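Local coordinates for Lmo0135 protein (Listeria monocytogenes EGD-e, PDB 5ISU) that probably binds peptides outside the cell as the substrate-binding component of an ABC transporter, at residues F144-K149 against M402-D407; F305-T310 against D407-L412; K311-K316 against I465-A470; Y413-P418 against N423-D428. All coordinates share one frame; numbering follows the deposited sequence.

Contact 1: F144-K149 against M402-D407; sequences FENTIK and MGNDPD
Asn146, on the short helix 144-148, reaches across to Asn404 and Asp405 of the loop that follows strand 395-400 in this family 5 solute-binding protein, whose fold belongs to the periplasmic-binding-protein class. Its CB points toward the loop and lies 4.1 Å from CB of Asp405. With CG anti to the backbone N (chi1 -179°), the amide extends off the helix and brings Asn146 OD1 to 3.7 Å from Asn404 CB. The two side chains cross at about a right angle, with their amide planes 58° apart. The amides do not pair: the polar end of Asn404 is engaged by Asn309, OD1 accepting from ND2. Asp405 turns its carboxylate back on its own loop, where the anti lone pair of OD1 takes the N-H of Asp407 in an Asx turn, while OD2 forms a salt bridge with Arg445 of helix 442-458. A water bridges the two segments, donating to Asn146 OD1 at 2.8 Å and accepting from Asn404 N at 2.9 Å.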
loop_
_atom_site.group_PDB
_atom_site.type_symbol
_atom_site.label_atom_id
_atom_site.label_comp_id
_atom_site.label_asym_id
_atom_site.label_seq_id
_atom_site.Cartn_x
_atom_site.Cartn_y
_atom_site.Cartn_z
ATOM N N PHE A 144 -2.777 -14.705 -9.085
ATOM C CA PHE A 144 -2.299 -15.560 -7.998
ATOM C C PHE A 144 -0.765 -15.551 -7.904
ATOM O O PHE A 144 -0.220 -15.807 -6.840
ATOM C CB PHE A 144 -2.851 -16.964 -8.120
ATOM C CG PHE A 144 -2.512 -17.834 -6.964
ATOM C CD1 PHE A 144 -3.096 -17.601 -5.725
ATOM C CD2 PHE A 144 -1.648 -18.912 -7.113
ATOM C CE1 PHE A 144 -2.809 -18.411 -4.641
ATOM C CE2 PHE A 144 -1.356 -19.730 -6.033
ATOM C CZ PHE A 144 -1.933 -19.478 -4.793
ATOM N N GLU A 145 -0.078 -15.252 -9.007
ATOM C CA GLU A 145 1.374 -15.105 -8.961
ATOM C C GLU A 145 1.756 -13.999 -7.970
ATOM O O GLU A 145 2.715 -14.145 -7.214
ATOM C CB GLU A 145 1.952 -14.776 -10.333
ATOM C CG GLU A 145 3.467 -14.521 -10.319
ATOM C CD GLU A 145 4.100 -14.435 -11.707
ATOM O OE1 GLU A 145 3.366 -14.366 -12.735
ATOM O OE2 GLU A 145 5.350 -14.442 -11.761
ATOM N N ASN A 146 0.999 -12.903 -7.978
ATOM C CA ASN A 146 1.238 -11.788 -7.069
ATOM C C ASN A 146 0.991 -12.189 -5.608
ATOM O O ASN A 146 1.746 -11.786 -4.702
ATOM C CB ASN A 146 0.340 -10.619 -7.423
ATOM C CG ASN A 146 0.565 -9.420 -6.523
ATOM O OD1 ASN A 146 1.633 -8.814 -6.529
ATOM N ND2 ASN A 146 -0.449 -9.068 -5.753
ATOM N N THR A 147 -0.072 -12.956 -5.375
ATOM C CA THR A 147 -0.382 -13.443 -4.036
ATOM C C THR A 147 0.799 -14.290 -3.508
ATOM O O THR A 147 1.167 -14.188 -2.345
ATOM C CB THR A 147 -1.680 -14.279 -4.048
ATOM O OG1 THR A 147 -2.754 -13.482 -4.559
ATOM C CG2 THR A 147 -2.023 -14.737 -2.678
ATOM N N ILE A 148 1.393 -15.117 -4.363
ATOM C CA ILE A 148 2.561 -15.903 -3.958
ATOM C C ILE A 148 3.758 -14.986 -3.626
ATOM O O ILE A 148 4.518 -15.277 -2.709
ATOM C CB ILE A 148 2.969 -16.931 -5.044
ATOM C CG1 ILE A 148 1.934 -18.050 -5.121
ATOM C CG2 ILE A 148 4.322 -17.565 -4.740
ATOM C CD1 ILE A 148 2.203 -19.036 -6.242
ATOM N N LYS A 149 3.909 -13.893 -4.382
ATOM C CA LYS A 149 5.006 -12.922 -4.183
ATOM C C LYS A 149 4.827 -11.967 -2.995
ATOM O O LYS A 149 5.710 -11.159 -2.744
ATOM C CB LYS A 149 5.193 -12.053 -5.424
ATOM C CG LYS A 149 5.442 -12.782 -6.717
ATOM C CD LYS A 149 6.754 -13.509 -6.765
ATOM C CE LYS A 149 7.012 -13.947 -8.196
ATOM N NZ LYS A 149 8.317 -14.640 -8.308
ATOM N N MET A 402 -2.093 0.094 -3.768
ATOM C CA MET A 402 -2.779 -1.178 -4.069
ATOM C C MET A 402 -2.017 -2.433 -4.467
ATOM O O MET A 402 -2.638 -3.505 -4.560
ATOM C CB MET A 402 -3.838 -0.929 -5.139
ATOM C CG MET A 402 -4.951 -0.030 -4.698
ATOM S SD MET A 402 -5.754 -0.579 -3.194
ATOM C CE MET A 402 -6.449 -2.159 -3.657
ATOM N N GLY A 403 -0.721 -2.352 -4.710
ATOM C CA GLY A 403 -0.013 -3.567 -5.128
ATOM C C GLY A 403 0.294 -3.615 -6.630
ATOM O O GLY A 403 -0.082 -2.703 -7.396
ATOM N N ASN A 404 0.948 -4.715 -7.022
ATOM C CA ASN A 404 1.488 -4.926 -8.365
ATOM C C ASN A 404 0.565 -5.506 -9.445
ATOM O O ASN A 404 0.962 -5.524 -10.609
ATOM C CB ASN A 404 2.767 -5.802 -8.268
ATOM C CG ASN A 404 3.882 -5.135 -7.468
ATOM O OD1 ASN A 404 3.877 -3.916 -7.248
ATOM N ND2 ASN A 404 4.851 -5.936 -7.031
ATOM N N ASP A 405 -0.611 -6.019 -9.066
ATOM C CA ASP A 405 -1.551 -6.579 -10.028
ATOM C C ASP A 405 -2.817 -5.727 -10.025
ATOM O O ASP A 405 -3.393 -5.476 -8.961
ATOM C CB ASP A 405 -1.866 -8.061 -9.757
ATOM C CG ASP A 405 -2.712 -8.706 -10.900
ATOM O OD1 ASP A 405 -3.921 -8.351 -11.059
ATOM O OD2 ASP A 405 -2.172 -9.583 -11.634
ATOM N N PRO A 406 -3.273 -5.304 -11.225
ATOM C CA PRO A 406 -4.456 -4.443 -11.301
ATOM C C PRO A 406 -5.753 -5.078 -10.791
ATOM O O PRO A 406 -6.696 -4.363 -10.500
ATOM C CB PRO A 406 -4.546 -4.107 -12.796
ATOM C CG PRO A 406 -3.879 -5.260 -13.481
ATOM C CD PRO A 406 -2.778 -5.681 -12.572
ATOM N N ASP A 407 -5.805 -6.394 -10.663
ATOM C CA ASP A 407 -7.036 -7.053 -10.160
ATOM C C ASP A 407 -7.387 -6.599 -8.731
ATOM O O ASP A 407 -8.557 -6.544 -8.365
ATOM C CB ASP A 407 -6.886 -8.564 -10.175
ATOM C CG ASP A 407 -8.172 -9.289 -9.773
ATOM O OD1 ASP A 407 -9.199 -9.150 -10.478
ATOM O OD2 ASP A 407 -8.145 -10.034 -8.769
HETATM O O HOH W 1 1.953 -6.471 -4.943
#

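Contact 2: F305-T310 against D407-L412; sequences FLTENT and DAYKSL
The Tyr409 ring carries the CD2 methyl of Leu306 over the centre of one face, a CH-pi contact 3.4 Å from the centroid and only 6° off the ring normal. Leu306 CG lies 3.9 Å above one face of the Phe305 ring, toward its rim, so Leu306 touches both rings. Phe305 turns its edge toward the face of Tyr409 in an offset edge-to-face pair, planes at 76°, its CE1 3.8 Å from Tyr409 CD2. Near the plane of the Tyr409 ring, at the edge, Thr310 OG1 accepts from Tyr409 OH at 2.7 Å and is held between the phenol and the Gly403 carbonyl. The phenol oxygen also receives a weak but nearly straight bond from Thr307 N at 3.3 Å. Thr310 has OG1 beside its backbone N (chi1 -55°), which leaves CG2 3.8 Å from Tyr409 CE1. Thr307 and Thr310 are the ends of a type I turn. Trp433 of helix 427-438 packs on Tyr409, Phe305 and Leu306 lean on helix 442-458, and Thr307 touches Leu258 of strand 248-263.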
loop_
_atom_site.group_PDB
_atom_site.type_symbol
_atom_site.label_atom_id
_atom_site.label_comp_id
_atom_site.label_asym_id
_atom_site.label_seq_id
_atom_site.Cartn_x
_atom_site.Cartn_y
_atom_site.Cartn_z
ATOM N N PHE A 305 -5.400 5.619 -13.274
ATOM C CA PHE A 305 -5.895 5.366 -11.910
ATOM C C PHE A 305 -4.980 4.337 -11.194
ATOM O O PHE A 305 -5.013 4.195 -9.972
ATOM C CB PHE A 305 -7.371 4.928 -11.899
ATOM C CG PHE A 305 -7.590 3.520 -12.321
ATOM C CD1 PHE A 305 -7.450 2.483 -11.407
ATOM C CD2 PHE A 305 -7.944 3.214 -13.622
ATOM C CE1 PHE A 305 -7.656 1.159 -11.789
ATOM C CE2 PHE A 305 -8.149 1.895 -14.006
ATOM C CZ PHE A 305 -8.000 0.869 -13.088
ATOM N N LEU A 306 -4.163 3.644 -11.974
ATOM C CA LEU A 306 -3.180 2.715 -11.475
ATOM C C LEU A 306 -1.855 3.430 -11.224
ATOM O O LEU A 306 -1.506 4.339 -11.980
ATOM C CB LEU A 306 -2.878 1.698 -12.560
ATOM C CG LEU A 306 -3.973 0.811 -13.111
ATOM C CD1 LEU A 306 -3.333 -0.081 -14.148
ATOM C CD2 LEU A 306 -4.567 -0.018 -11.989
ATOM N N THR A 307 -1.111 2.988 -10.210
ATOM C CA THR A 307 0.242 3.498 -9.941
ATOM C C THR A 307 1.227 2.815 -10.891
ATOM O O THR A 307 0.892 1.801 -11.507
ATOM C CB THR A 307 0.663 3.298 -8.468
ATOM O OG1 THR A 307 0.376 1.949 -8.049
ATOM C CG2 THR A 307 -0.086 4.283 -7.581
ATOM N N GLU A 308 2.439 3.361 -10.999
ATOM C CA GLU A 308 3.452 2.857 -11.965
ATOM C C GLU A 308 3.986 1.454 -11.758
ATOM O O GLU A 308 4.488 0.848 -12.694
ATOM C CB GLU A 308 4.638 3.810 -12.040
ATOM C CG GLU A 308 4.271 5.200 -12.552
ATOM C CD GLU A 308 5.491 6.079 -12.827
ATOM O OE1 GLU A 308 6.653 5.663 -12.541
ATOM O OE2 GLU A 308 5.281 7.191 -13.346
ATOM N N ASN A 309 3.936 0.982 -10.518
ATOM C CA ASN A 309 4.378 -0.369 -10.162
ATOM C C ASN A 309 3.418 -1.463 -10.621
ATOM O O ASN A 309 3.793 -2.636 -10.653
ATOM C CB ASN A 309 4.477 -0.506 -8.628
ATOM C CG ASN A 309 3.140 -0.212 -7.930
ATOM O OD1 ASN A 309 2.636 0.921 -7.985
ATOM N ND2 ASN A 309 2.572 -1.224 -7.257
ATOM N N THR A 310 2.176 -1.097 -10.933
ATOM C CA THR A 310 1.160 -2.100 -11.260
ATOM C C THR A 310 1.236 -2.557 -12.694
ATOM O O THR A 310 1.220 -1.727 -13.591
ATOM C CB THR A 310 -0.250 -1.537 -11.021
ATOM O OG1 THR A 310 -0.357 -1.054 -9.673
ATOM C CG2 THR A 310 -1.308 -2.603 -11.270
ATOM N N ASP A 407 -5.805 -6.394 -10.663
ATOM C CA ASP A 407 -7.036 -7.053 -10.160
ATOM C C ASP A 407 -7.387 -6.599 -8.731
ATOM O O ASP A 407 -8.557 -6.544 -8.365
ATOM C CB ASP A 407 -6.886 -8.564 -10.175
ATOM C CG ASP A 407 -8.172 -9.289 -9.773
ATOM O OD1 ASP A 407 -9.199 -9.150 -10.478
ATOM O OD2 ASP A 407 -8.145 -10.034 -8.769
ATOM N N ALA A 408 -6.381 -6.244 -7.933
ATOM C CA ALA A 408 -6.647 -5.794 -6.564
ATOM C C ALA A 408 -7.459 -4.479 -6.513
ATOM O O ALA A 408 -8.105 -4.186 -5.505
ATOM C CB ALA A 408 -5.336 -5.654 -5.772
ATOM N N TYR A 409 -7.449 -3.719 -7.610
ATOM C CA TYR A 409 -8.160 -2.448 -7.680
ATOM C C TYR A 409 -9.662 -2.592 -7.875
ATOM O O TYR A 409 -10.375 -1.596 -7.785
ATOM C CB TYR A 409 -7.607 -1.581 -8.812
ATOM C CG TYR A 409 -6.177 -1.082 -8.670
ATOM C CD1 TYR A 409 -5.091 -1.942 -8.767
ATOM C CD2 TYR A 409 -5.913 0.273 -8.564
ATOM C CE1 TYR A 409 -3.790 -1.468 -8.695
ATOM C CE2 TYR A 409 -4.623 0.754 -8.489
ATOM C CZ TYR A 409 -3.565 -0.114 -8.566
ATOM O OH TYR A 409 -2.278 0.401 -8.494
ATOM N N LYS A 410 -10.143 -3.802 -8.143
ATOM C CA LYS A 410 -11.592 -4.041 -8.337
ATOM C C LYS A 410 -12.504 -3.488 -7.249
ATOM O O LYS A 410 -13.579 -2.966 -7.553
ATOM C CB LYS A 410 -11.891 -5.540 -8.400
ATOM C CG LYS A 410 -11.484 -6.231 -9.679
ATOM C CD LYS A 410 -11.969 -7.680 -9.738
ATOM C CE LYS A 410 -11.467 -8.511 -8.564
ATOM N NZ LYS A 410 -11.592 -9.964 -8.871
ATOM N N SER A 411 -12.080 -3.646 -5.989
ATOM C CA SER A 411 -12.853 -3.226 -4.808
ATOM C C SER A 411 -13.059 -1.697 -4.706
ATOM O O SER A 411 -13.798 -1.209 -3.842
ATOM C CB SER A 411 -12.188 -3.774 -3.534
ATOM O OG SER A 411 -10.842 -3.305 -3.407
ATOM N N LEU A 412 -12.396 -0.956 -5.593
ATOM C CA LEU A 412 -12.521 0.504 -5.663
ATOM C C LEU A 412 -13.337 0.943 -6.876
ATOM O O LEU A 412 -13.690 2.121 -6.978
ATOM C CB LEU A 412 -11.133 1.147 -5.775
ATOM C CG LEU A 412 -10.179 0.996 -4.594
ATOM C CD1 LEU A 412 -8.738 0.938 -5.071
ATOM C CD2 LEU A 412 -10.387 2.111 -3.586
#

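Contact 3: K311-K316 against I465-A470; sequences KYFTDK and ISYDNA
Strand 462-475, an antiparallel partner of strands 248-263 and 299-301 in the large mixed sheet, meets the loop leading to helix 324-334 through one aromatic pair, Phe313 and Tyr467. The side chains approach from opposite directions. Tyr467 OH lies in the plane of the Phe313 ring at its edge, 3.4 Å from CE1, and Tyr467 CZ is 3.9 Å from the same atom. The rings meet obliquely, with planes at 75° and centroids 5.9 Å apart. Phe313 leaves its backbone toward the strand, and CG anti to the backbone N (chi1 167°) carries the ring on to Tyr467. The phenol oxygen makes its stronger polar contacts beyond this pair, bonding to the carbonyl of Ser304 and the backbone N of Ser303, which ties the hydroxyl to the preceding part of the same loop. Phe313 also packs on Ser304 and Glu308, while Tyr467 touches Leu258 and Lys300 on the two neighbouring strands. Just before Tyr467, Ile465 and Ser466 both face Ser259 in a classic beta bulge. The contact thus lays a loop aromatic against a strand of the large mixed sheet in a family 5 solute-binding protein.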
loop_
_atom_site.group_PDB
_atom_site.type_symbol
_atom_site.label_atom_id
_atom_site.label_comp_id
_atom_site.label_asym_id
_atom_site.label_seq_id
_atom_site.Cartn_x
_atom_site.Cartn_y
_atom_site.Cartn_z
ATOM N N LYS A 311 1.256 -3.871 -12.925
ATOM C CA LYS A 311 1.288 -4.388 -14.300
ATOM C C LYS A 311 0.237 -3.770 -15.195
ATOM O O LYS A 311 -0.905 -3.571 -14.786
ATOM C CB LYS A 311 1.148 -5.905 -14.400
ATOM C CG LYS A 311 2.440 -6.655 -14.214
ATOM C CD LYS A 311 2.388 -8.024 -14.858
ATOM C CE LYS A 311 1.268 -8.898 -14.327
ATOM N NZ LYS A 311 1.355 -10.237 -14.978
ATOM N N TYR A 312 0.666 -3.487 -16.425
ATOM C CA TYR A 312 -0.162 -2.915 -17.480
ATOM C C TYR A 312 -0.432 -1.418 -17.300
ATOM O O TYR A 312 -1.247 -0.826 -18.017
ATOM C CB TYR A 312 -1.439 -3.746 -17.688
ATOM C CG TYR A 312 -1.131 -5.240 -17.740
ATOM C CD1 TYR A 312 -0.213 -5.751 -18.653
ATOM C CD2 TYR A 312 -1.746 -6.130 -16.871
ATOM C CE1 TYR A 312 0.078 -7.105 -18.702
ATOM C CE2 TYR A 312 -1.470 -7.495 -16.911
ATOM C CZ TYR A 312 -0.552 -7.978 -17.818
ATOM O OH TYR A 312 -0.274 -9.321 -17.848
ATOM N N PHE A 313 0.282 -0.789 -16.376
ATOM C CA PHE A 313 0.159 0.642 -16.223
ATOM C C PHE A 313 0.488 1.298 -17.566
ATOM O O PHE A 313 1.388 0.838 -18.260
ATOM C CB PHE A 313 1.160 1.170 -15.200
ATOM C CG PHE A 313 1.296 2.670 -15.211
ATOM C CD1 PHE A 313 0.484 3.454 -14.428
ATOM C CD2 PHE A 313 2.250 3.297 -16.021
ATOM C CE1 PHE A 313 0.599 4.847 -14.440
ATOM C CE2 PHE A 313 2.378 4.692 -16.032
ATOM C CZ PHE A 313 1.539 5.466 -15.253
ATOM N N THR A 314 -0.263 2.342 -17.926
ATOM C CA THR A 314 0.032 3.146 -19.122
ATOM C C THR A 314 -0.337 4.588 -18.812
ATOM O O THR A 314 -1.378 4.835 -18.225
ATOM C CB THR A 314 -0.683 2.676 -20.415
ATOM O OG1 THR A 314 -0.359 3.575 -21.486
ATOM C CG2 THR A 314 -2.191 2.666 -20.266
ATOM N N ASP A 315 0.525 5.533 -19.196
ATOM C CA ASP A 315 0.243 6.960 -18.976
ATOM C C ASP A 315 -0.446 7.586 -20.189
ATOM O O ASP A 315 -0.619 8.811 -20.238
ATOM C CB ASP A 315 1.521 7.751 -18.607
ATOM C CG ASP A 315 2.527 7.870 -19.772
ATOM O OD1 ASP A 315 2.232 7.458 -20.920
ATOM O OD2 ASP A 315 3.631 8.396 -19.525
ATOM N N LYS A 316 -0.846 6.754 -21.157
ATOM C CA LYS A 316 -1.506 7.220 -22.363
ATOM C C LYS A 316 -3.022 7.169 -22.210
ATOM O O LYS A 316 -3.712 6.442 -22.921
ATOM C CB LYS A 316 -1.069 6.365 -23.552
ATOM C CG LYS A 316 0.425 6.329 -23.767
ATOM C CD LYS A 316 0.763 5.428 -24.930
ATOM C CE LYS A 316 2.259 5.344 -25.130
ATOM N NZ LYS A 316 2.556 4.445 -26.267
ATOM N N ILE A 465 -4.506 12.770 -9.033
ATOM C CA ILE A 465 -3.688 13.951 -8.858
ATOM C C ILE A 465 -2.206 13.655 -9.017
ATOM O O ILE A 465 -1.551 14.215 -9.882
ATOM C CB ILE A 465 -3.913 14.582 -7.472
ATOM C CG1 ILE A 465 -5.378 14.985 -7.284
ATOM C CG2 ILE A 465 -3.012 15.796 -7.291
ATOM C CD1 ILE A 465 -5.711 15.393 -5.861
ATOM N N SER A 466 -1.675 12.792 -8.163
ATOM C CA SER A 466 -0.246 12.496 -8.193
ATOM C C SER A 466 0.152 11.140 -7.652
ATOM O O SER A 466 -0.591 10.541 -6.875
ATOM C CB SER A 466 0.494 13.566 -7.390
ATOM O OG SER A 466 0.020 13.650 -6.044
ATOM N N TYR A 467 1.294 10.641 -8.128
ATOM C CA TYR A 467 1.880 9.441 -7.591
ATOM C C TYR A 467 2.877 10.010 -6.612
ATOM O O TYR A 467 3.811 10.728 -7.004
ATOM C CB TYR A 467 2.556 8.569 -8.653
ATOM C CG TYR A 467 1.630 8.255 -9.800
ATOM C CD1 TYR A 467 0.363 7.720 -9.556
ATOM C CD2 TYR A 467 2.011 8.471 -11.117
ATOM C CE1 TYR A 467 -0.510 7.437 -10.582
ATOM C CE2 TYR A 467 1.143 8.180 -12.159
ATOM C CZ TYR A 467 -0.128 7.666 -11.878
ATOM O OH TYR A 467 -1.035 7.373 -12.885
ATOM N N ASP A 468 2.648 9.723 -5.333
ATOM C CA ASP A 468 3.436 10.289 -4.243
ATOM C C ASP A 468 4.702 9.539 -3.814
ATOM O O ASP A 468 4.812 8.328 -3.947
ATOM C CB ASP A 468 2.518 10.468 -3.037
ATOM C CG ASP A 468 1.437 11.512 -3.269
ATOM O OD1 ASP A 468 1.348 12.088 -4.385
ATOM O OD2 ASP A 468 0.674 11.769 -2.311
ATOM N N ASN A 469 5.662 10.291 -3.300
ATOM C CA ASN A 469 6.909 9.703 -2.791
ATOM C C ASN A 469 6.890 9.801 -1.280
ATOM O O ASN A 469 6.195 10.620 -0.725
ATOM C CB ASN A 469 8.141 10.444 -3.320
ATOM C CG ASN A 469 8.261 10.385 -4.826
ATOM O OD1 ASN A 469 7.903 9.391 -5.459
ATOM N ND2 ASN A 469 8.764 11.460 -5.411
ATOM N N ALA A 470 7.601 8.903 -0.623
ATOM C CA ALA A 470 7.770 8.937 0.821
ATOM C C ALA A 470 9.203 9.432 1.028
ATOM O O ALA A 470 10.016 9.417 0.091
ATOM C CB ALA A 470 7.579 7.565 1.417
#

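Contact 4: Y413-P418 against N423-D428; sequences YLSDAP and NYHNKD
Ser415 and His425 bring their backbones together, CA to CA 4.6 Å, where the type I turn from Leu414 to Ala417 runs beside the chain leading into helix 427-438. The turn is closed by Ala417 N bonding to Leu414 O at 3.1 Å. Ser415 supplies most of its side of the contact. Its CB is 3.7 Å from His425 ND1, and its carbonyl oxygen lies near the plane of the imidazole at the ring edge, 3.4 Å from ND1. In His425 a chi1 of -49° swings the ring beside Ser415, and a chi2 of -59° turns its ND1 edge there, with CA of Ser415 in the ring plane. The carbonyl oxygen of Asn423 sits over one face of the same ring, offset toward the rim. Asn426 occupies the N-cap position of helix 427-438, its OD1 accepting from the backbone N of Leu429, while Asp430 in the first turn of that helix accepts from Ser415 N. The other end of the Asn426 amide is fixed as well: ND2 donates to Tyr424 OH at 2.9 Å, nearly straight at 172° and with the phenol oxygen in the amide plane. Tyr424 OH bonds in addition to Asp459 OD2, and the Tyr424 ring packs on Thr455 and Ile456 of helix 442-458.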
loop_
_atom_site.group_PDB
_atom_site.type_symbol
_atom_site.label_atom_id
_atom_site.label_comp_id
_atom_site.label_asym_id
_atom_site.label_seq_id
_atom_site.Cartn_x
_atom_site.Cartn_y
_atom_site.Cartn_z
ATOM N N TYR A 413 -13.607 0.030 -7.808
ATOM C CA TYR A 413 -14.344 0.415 -9.047
ATOM C C TYR A 413 -15.536 -0.452 -9.493
ATOM O O TYR A 413 -16.261 -0.051 -10.419
ATOM C CB TYR A 413 -13.338 0.586 -10.195
ATOM C CG TYR A 413 -12.321 1.634 -9.859
ATOM C CD1 TYR A 413 -12.669 2.971 -9.894
ATOM C CD2 TYR A 413 -11.041 1.298 -9.445
ATOM C CE1 TYR A 413 -11.775 3.963 -9.551
ATOM C CE2 TYR A 413 -10.120 2.287 -9.094
ATOM C CZ TYR A 413 -10.499 3.622 -9.157
ATOM O OH TYR A 413 -9.644 4.645 -8.822
ATOM N N LEU A 414 -15.741 -1.620 -8.873
ATOM C CA LEU A 414 -16.920 -2.461 -9.222
ATOM C C LEU A 414 -18.181 -1.792 -8.677
ATOM O O LEU A 414 -18.130 -1.119 -7.647
ATOM C CB LEU A 414 -16.808 -3.892 -8.662
ATOM C CG LEU A 414 -15.746 -4.831 -9.255
ATOM C CD1 LEU A 414 -15.578 -6.076 -8.390
ATOM C CD2 LEU A 414 -16.091 -5.219 -10.688
ATOM N N SER A 415 -19.305 -1.983 -9.359
ATOM C CA SER A 415 -20.583 -1.381 -8.928
ATOM C C SER A 415 -20.922 -1.663 -7.471
ATOM O O SER A 415 -21.342 -0.761 -6.749
ATOM C CB SER A 415 -21.747 -1.877 -9.798
ATOM O OG SER A 415 -21.585 -1.491 -11.147
ATOM N N ASP A 416 -20.703 -2.912 -7.055
ATOM C CA ASP A 416 -21.013 -3.393 -5.702
ATOM C C ASP A 416 -19.889 -3.228 -4.675
ATOM O O ASP A 416 -20.079 -3.556 -3.502
ATOM C CB ASP A 416 -21.310 -4.903 -5.763
ATOM C CG ASP A 416 -22.316 -5.267 -6.832
ATOM O OD1 ASP A 416 -22.909 -4.354 -7.457
ATOM O OD2 ASP A 416 -22.511 -6.482 -7.055
ATOM N N ALA A 417 -18.729 -2.739 -5.099
ATOM C CA ALA A 417 -17.585 -2.674 -4.198
ATOM C C ALA A 417 -17.753 -1.699 -3.025
ATOM O O ALA A 417 -18.312 -0.610 -3.188
ATOM C CB ALA A 417 -16.325 -2.353 -4.974
ATOM N N PRO A 418 -17.258 -2.098 -1.835
ATOM C CA PRO A 418 -17.376 -1.255 -0.649
ATOM C C PRO A 418 -16.474 -0.014 -0.687
ATOM O O PRO A 418 -16.778 0.962 -0.007
ATOM C CB PRO A 418 -16.974 -2.198 0.498
ATOM C CG PRO A 418 -16.067 -3.188 -0.131
ATOM C CD PRO A 418 -16.556 -3.364 -1.544
ATOM N N ASN A 423 -19.155 5.895 -6.396
ATOM C CA ASN A 423 -20.477 5.256 -6.583
ATOM C C ASN A 423 -20.837 5.127 -8.081
ATOM O O ASN A 423 -22.007 5.241 -8.474
ATOM C CB ASN A 423 -21.574 5.997 -5.799
ATOM C CG ASN A 423 -21.309 6.019 -4.307
ATOM O OD1 ASN A 423 -21.266 4.983 -3.666
ATOM N ND2 ASN A 423 -21.165 7.220 -3.740
ATOM N N TYR A 424 -19.805 4.852 -8.881
ATOM C CA TYR A 424 -19.899 4.684 -10.336
ATOM C C TYR A 424 -20.389 3.280 -10.696
ATOM O O TYR A 424 -19.756 2.285 -10.351
ATOM C CB TYR A 424 -18.513 4.949 -10.925
ATOM C CG TYR A 424 -18.311 4.708 -12.405
ATOM C CD1 TYR A 424 -18.872 5.555 -13.359
ATOM C CD2 TYR A 424 -17.470 3.692 -12.848
ATOM C CE1 TYR A 424 -18.638 5.360 -14.709
ATOM C CE2 TYR A 424 -17.239 3.492 -14.196
ATOM C CZ TYR A 424 -17.818 4.327 -15.119
ATOM O OH TYR A 424 -17.584 4.124 -16.459
ATOM N N HIS A 425 -21.520 3.209 -11.395
ATOM C CA HIS A 425 -22.123 1.927 -11.766
ATOM C C HIS A 425 -22.112 1.717 -13.276
ATOM O O HIS A 425 -22.868 2.360 -14.014
ATOM C CB HIS A 425 -23.546 1.835 -11.208
ATOM C CG HIS A 425 -23.639 2.199 -9.761
ATOM N ND1 HIS A 425 -22.941 1.526 -8.777
ATOM C CD2 HIS A 425 -24.346 3.163 -9.127
ATOM C CE1 HIS A 425 -23.206 2.067 -7.601
ATOM N NE2 HIS A 425 -24.062 3.057 -7.785
ATOM N N ASN A 426 -21.255 0.801 -13.720
ATOM C CA ASN A 426 -21.103 0.480 -15.132
ATOM C C ASN A 426 -20.890 -1.034 -15.327
ATOM O O ASN A 426 -19.759 -1.529 -15.201
ATOM C CB ASN A 426 -19.913 1.280 -15.682
ATOM C CG ASN A 426 -19.634 0.999 -17.149
ATOM O OD1 ASN A 426 -20.170 0.047 -17.748
ATOM N ND2 ASN A 426 -18.774 1.819 -17.738
ATOM N N LYS A 427 -21.983 -1.745 -15.646
ATOM C CA LYS A 427 -21.956 -3.203 -15.881
ATOM C C LYS A 427 -20.945 -3.670 -16.930
ATOM O O LYS A 427 -20.290 -4.686 -16.742
ATOM C CB LYS A 427 -23.342 -3.750 -16.269
ATOM C CG LYS A 427 -24.272 -4.092 -15.120
ATOM C CD LYS A 427 -25.499 -4.831 -15.674
ATOM C CE LYS A 427 -26.398 -5.445 -14.605
ATOM N NZ LYS A 427 -27.023 -4.425 -13.720
ATOM N N ASP A 428 -20.855 -2.963 -18.048
ATOM C CA ASP A 428 -19.900 -3.332 -19.101
ATOM C C ASP A 428 -18.474 -3.291 -18.578
ATOM O O ASP A 428 -17.704 -4.204 -18.837
ATOM C CB ASP A 428 -20.018 -2.418 -20.320
ATOM C CG ASP A 428 -21.269 -2.697 -21.152
ATOM O OD1 ASP A 428 -22.052 -3.605 -20.805
ATOM O OD2 ASP A 428 -21.457 -2.011 -22.182
#

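In the fold
Along the chain, contacts 1, 2 and 3 interlock, their segments alternating, whereas contact 4 lies wholly within the span between the two segments of contact 3. Contact 2 is central: its centre is about 10 Å from those of contacts 1 and 3 and about 15 Å from that of contact 4. The loop between strand 395-400 and helix 427-438 takes part in contacts 1, 2 and 4, the loop after strand 299-301 in contacts 2 and 3. Asp407 belongs to contacts 1 and 2, and Asn404 O probably accepts a hydrogen bond from Lys311 N. Helix 144-148 packs on strands 63-68 and 74-79 of the five-stranded sheet, so the four contacts link that part, through these loops, to the large mixed sheet.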